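VESB protease (Vibrio cholerae, PDB 4LK4) probably acts as a secreted trypsin-like serine endopeptidase of the S1 family, its protease domain being followed by an immunoglobulin-like domain. Local coordinates at residues S267-N272 with S310-V315. The protein carries 1 engineered substitution. Residues are numbered along the deposited sequence; the frame is centred on the assembly and turned at random.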
loop_
_atom_site.group_PDB
_atom_site.type_symbol
_atom_site.label_atom_id
_atom_site.label_comp_id
_atom_site.label_asym_id
_atom_site.label_seq_id
_atom_site.Cartn_x
_atom_site.Cartn_y
_atom_site.Cartn_z
ATOM N N SER A 267 -10.936 -12.508 -16.141
ATOM C CA SER A 267 -11.064 -11.147 -16.628
ATOM C C SER A 267 -10.403 -10.089 -15.681
ATOM O O SER A 267 -10.352 -10.276 -14.463
ATOM C CB SER A 267 -12.555 -10.852 -16.809
ATOM O OG SER A 267 -12.750 -9.559 -17.347
ATOM N N PHE A 268 -9.898 -9.001 -16.264
ATOM C CA PHE A 268 -9.302 -7.882 -15.520
ATOM C C PHE A 268 -9.865 -6.569 -16.055
ATOM O O PHE A 268 -9.885 -6.366 -17.260
ATOM C CB PHE A 268 -7.793 -7.841 -15.712
ATOM C CG PHE A 268 -7.055 -8.919 -15.006
ATOM C CD1 PHE A 268 -6.985 -10.166 -15.530
ATOM C CD2 PHE A 268 -6.411 -8.666 -13.818
ATOM C CE1 PHE A 268 -6.282 -11.165 -14.894
ATOM C CE2 PHE A 268 -5.709 -9.662 -13.171
ATOM C CZ PHE A 268 -5.632 -10.913 -13.728
ATOM N N THR A 269 -10.296 -5.668 -15.178
ATOM C CA THR A 269 -10.901 -4.422 -15.639
ATOM C C THR A 269 -10.066 -3.202 -15.291
ATOM O O THR A 269 -9.502 -3.104 -14.194
ATOM C CB THR A 269 -12.330 -4.278 -15.122
ATOM O OG1 THR A 269 -13.083 -5.400 -15.590
ATOM C CG2 THR A 269 -12.982 -3.001 -15.628
ATOM N N TYR A 270 -9.998 -2.295 -16.265
ATOM C CA TYR A 270 -9.173 -1.081 -16.260
ATOM C C TYR A 270 -10.113 0.097 -16.499
ATOM O O TYR A 270 -10.887 0.092 -17.463
ATOM C CB TYR A 270 -8.094 -1.178 -17.355
ATOM C CG TYR A 270 -7.229 -2.395 -17.135
ATOM C CD1 TYR A 270 -7.593 -3.637 -17.659
ATOM C CD2 TYR A 270 -6.099 -2.327 -16.332
ATOM C CE1 TYR A 270 -6.841 -4.773 -17.403
ATOM C CE2 TYR A 270 -5.336 -3.453 -16.082
ATOM C CZ TYR A 270 -5.718 -4.678 -16.609
ATOM O OH TYR A 270 -4.977 -5.807 -16.333
ATOM N N THR A 271 -10.063 1.087 -15.614
ATOM C CA THR A 271 -11.001 2.201 -15.625
ATOM C C THR A 271 -10.283 3.540 -15.454
ATOM O O THR A 271 -9.474 3.708 -14.532
ATOM C CB THR A 271 -11.985 2.052 -14.468
ATOM O OG1 THR A 271 -12.503 0.721 -14.465
ATOM C CG2 THR A 271 -13.120 3.043 -14.595
ATOM N N ASN A 272 -10.593 4.494 -16.322
ATOM C CA ASN A 272 -10.003 5.820 -16.251
ATOM C C ASN A 272 -10.813 6.728 -15.338
ATOM O O ASN A 272 -11.921 7.134 -15.703
ATOM C CB ASN A 272 -9.953 6.440 -17.631
ATOM C CG ASN A 272 -9.388 7.841 -17.632
ATOM O OD1 ASN A 272 -8.518 8.171 -16.829
ATOM N ND2 ASN A 272 -9.859 8.670 -18.565
ATOM N N SER A 310 -14.476 1.992 -18.906
ATOM C CA SER A 310 -13.778 0.765 -18.557
ATOM C C SER A 310 -13.528 -0.058 -19.801
ATOM O O SER A 310 -14.296 -0.013 -20.752
ATOM C CB SER A 310 -14.656 -0.087 -17.641
ATOM O OG SER A 310 -14.665 0.414 -16.329
ATOM N N CYS A 311 -12.456 -0.829 -19.770
ATOM C CA CYS A 311 -12.249 -1.881 -20.738
ATOM C C CYS A 311 -11.682 -3.042 -19.981
ATOM O O CYS A 311 -11.064 -2.869 -18.938
ATOM C CB CYS A 311 -11.301 -1.460 -21.870
ATOM S SG CYS A 311 -9.651 -0.932 -21.356
ATOM N N SER A 312 -11.909 -4.229 -20.508
ATOM C CA SER A 312 -11.529 -5.437 -19.829
ATOM C C SER A 312 -10.708 -6.290 -20.748
ATOM O O SER A 312 -10.809 -6.196 -21.974
ATOM C CB SER A 312 -12.769 -6.200 -19.372
ATOM O OG SER A 312 -13.584 -5.376 -18.551
ATOM N N VAL A 313 -9.903 -7.131 -20.132
ATOM C CA VAL A 313 -9.062 -8.059 -20.822
ATOM C C VAL A 313 -9.289 -9.396 -20.159
ATOM O O VAL A 313 -9.425 -9.467 -18.936
ATOM C CB VAL A 313 -7.606 -7.631 -20.636
ATOM C CG1 VAL A 313 -6.661 -8.769 -20.960
ATOM C CG2 VAL A 313 -7.304 -6.421 -21.505
ATOM N N GLU A 314 -9.331 -10.456 -20.951
ATOM C CA GLU A 314 -9.598 -11.797 -20.417
ATOM C C GLU A 314 -8.427 -12.706 -20.772
ATOM O O GLU A 314 -8.163 -12.966 -21.942
ATOM C CB GLU A 314 -10.919 -12.323 -20.953
ATOM C CG GLU A 314 -11.575 -13.414 -20.115
ATOM C CD GLU A 314 -12.668 -14.191 -20.879
ATOM O OE1 GLU A 314 -12.879 -13.993 -22.120
ATOM O OE2 GLU A 314 -13.321 -15.029 -20.228
ATOM N N VAL A 315 -7.692 -13.145 -19.754
ATOM C CA VAL A 315 -6.460 -13.880 -19.976
ATOM C C VAL A 315 -6.585 -15.290 -19.499
ATOM O O VAL A 315 -7.441 -15.600 -18.691
ATOM C CB VAL A 315 -5.251 -13.230 -19.279
ATOM C CG1 VAL A 315 -5.163 -11.770 -19.677
ATOM C CG2 VAL A 315 -5.308 -13.380 -17.770
#
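Phe268 and Tyr270 pair with Val313 and Cys311 across two neighbouring antiparallel strands of the Ig-like domain, a beta sandwich that follows the trypsin-like domain. Both are hydrogen-bonded pairs, each closed by two backbone bonds. Phe268 N gives its hydrogen to Val313 O at 2.8 Å and Tyr270 N to Cys311 O at 2.9 Å, while Val313 N and Cys311 N return the bond to Phe268 O and Tyr270 O. The carbonyls of Val313, Phe268 and Tyr270 each also receive a CA-H...O contact, as where Ser312 CA lies 3.2 Å from Phe268 O.

Alternation of side chains gives the strands two unlike faces. On the more open one, two of the three non-hydrogen-bonded pairs set small hydroxyl residues opposite each other. Thr269 OG1 meets Ser312 OG at 3.0 Å, and Thr271 OG1 meets Ser310 OG at 2.9 Å. All four oxygens stand beside their own backbone N, anti to the carbonyl carbon (chi1 -59° in Thr269, -56° in Ser312), which brings each pair of hydroxyls together. Short branched or small polar groups suit this place, since they bond to one another across the strands while Thr methyls lie alongside: Thr271 CG2 is 3.5 Å from Ser310 OG.

The other face is buried and largely apolar. The side chains of Phe268 and Val315 cross at about a right angle, Phe268 CE1 resting 3.8 Å from Val315 CG2. Flat rings and compact valines suit the core between the sheets: Phe329 of strand 324-335 meets the Phe268 ring edge-to-face and also touches Tyr270, Val313 packs on Leu331, and Val315 on Phe292 and Ile346. Cys311 SG is fixed to Cys299 SG by a disulfide, and the phenol oxygen of the buried Tyr270 is hydrogen-bonded to Ser344 OG.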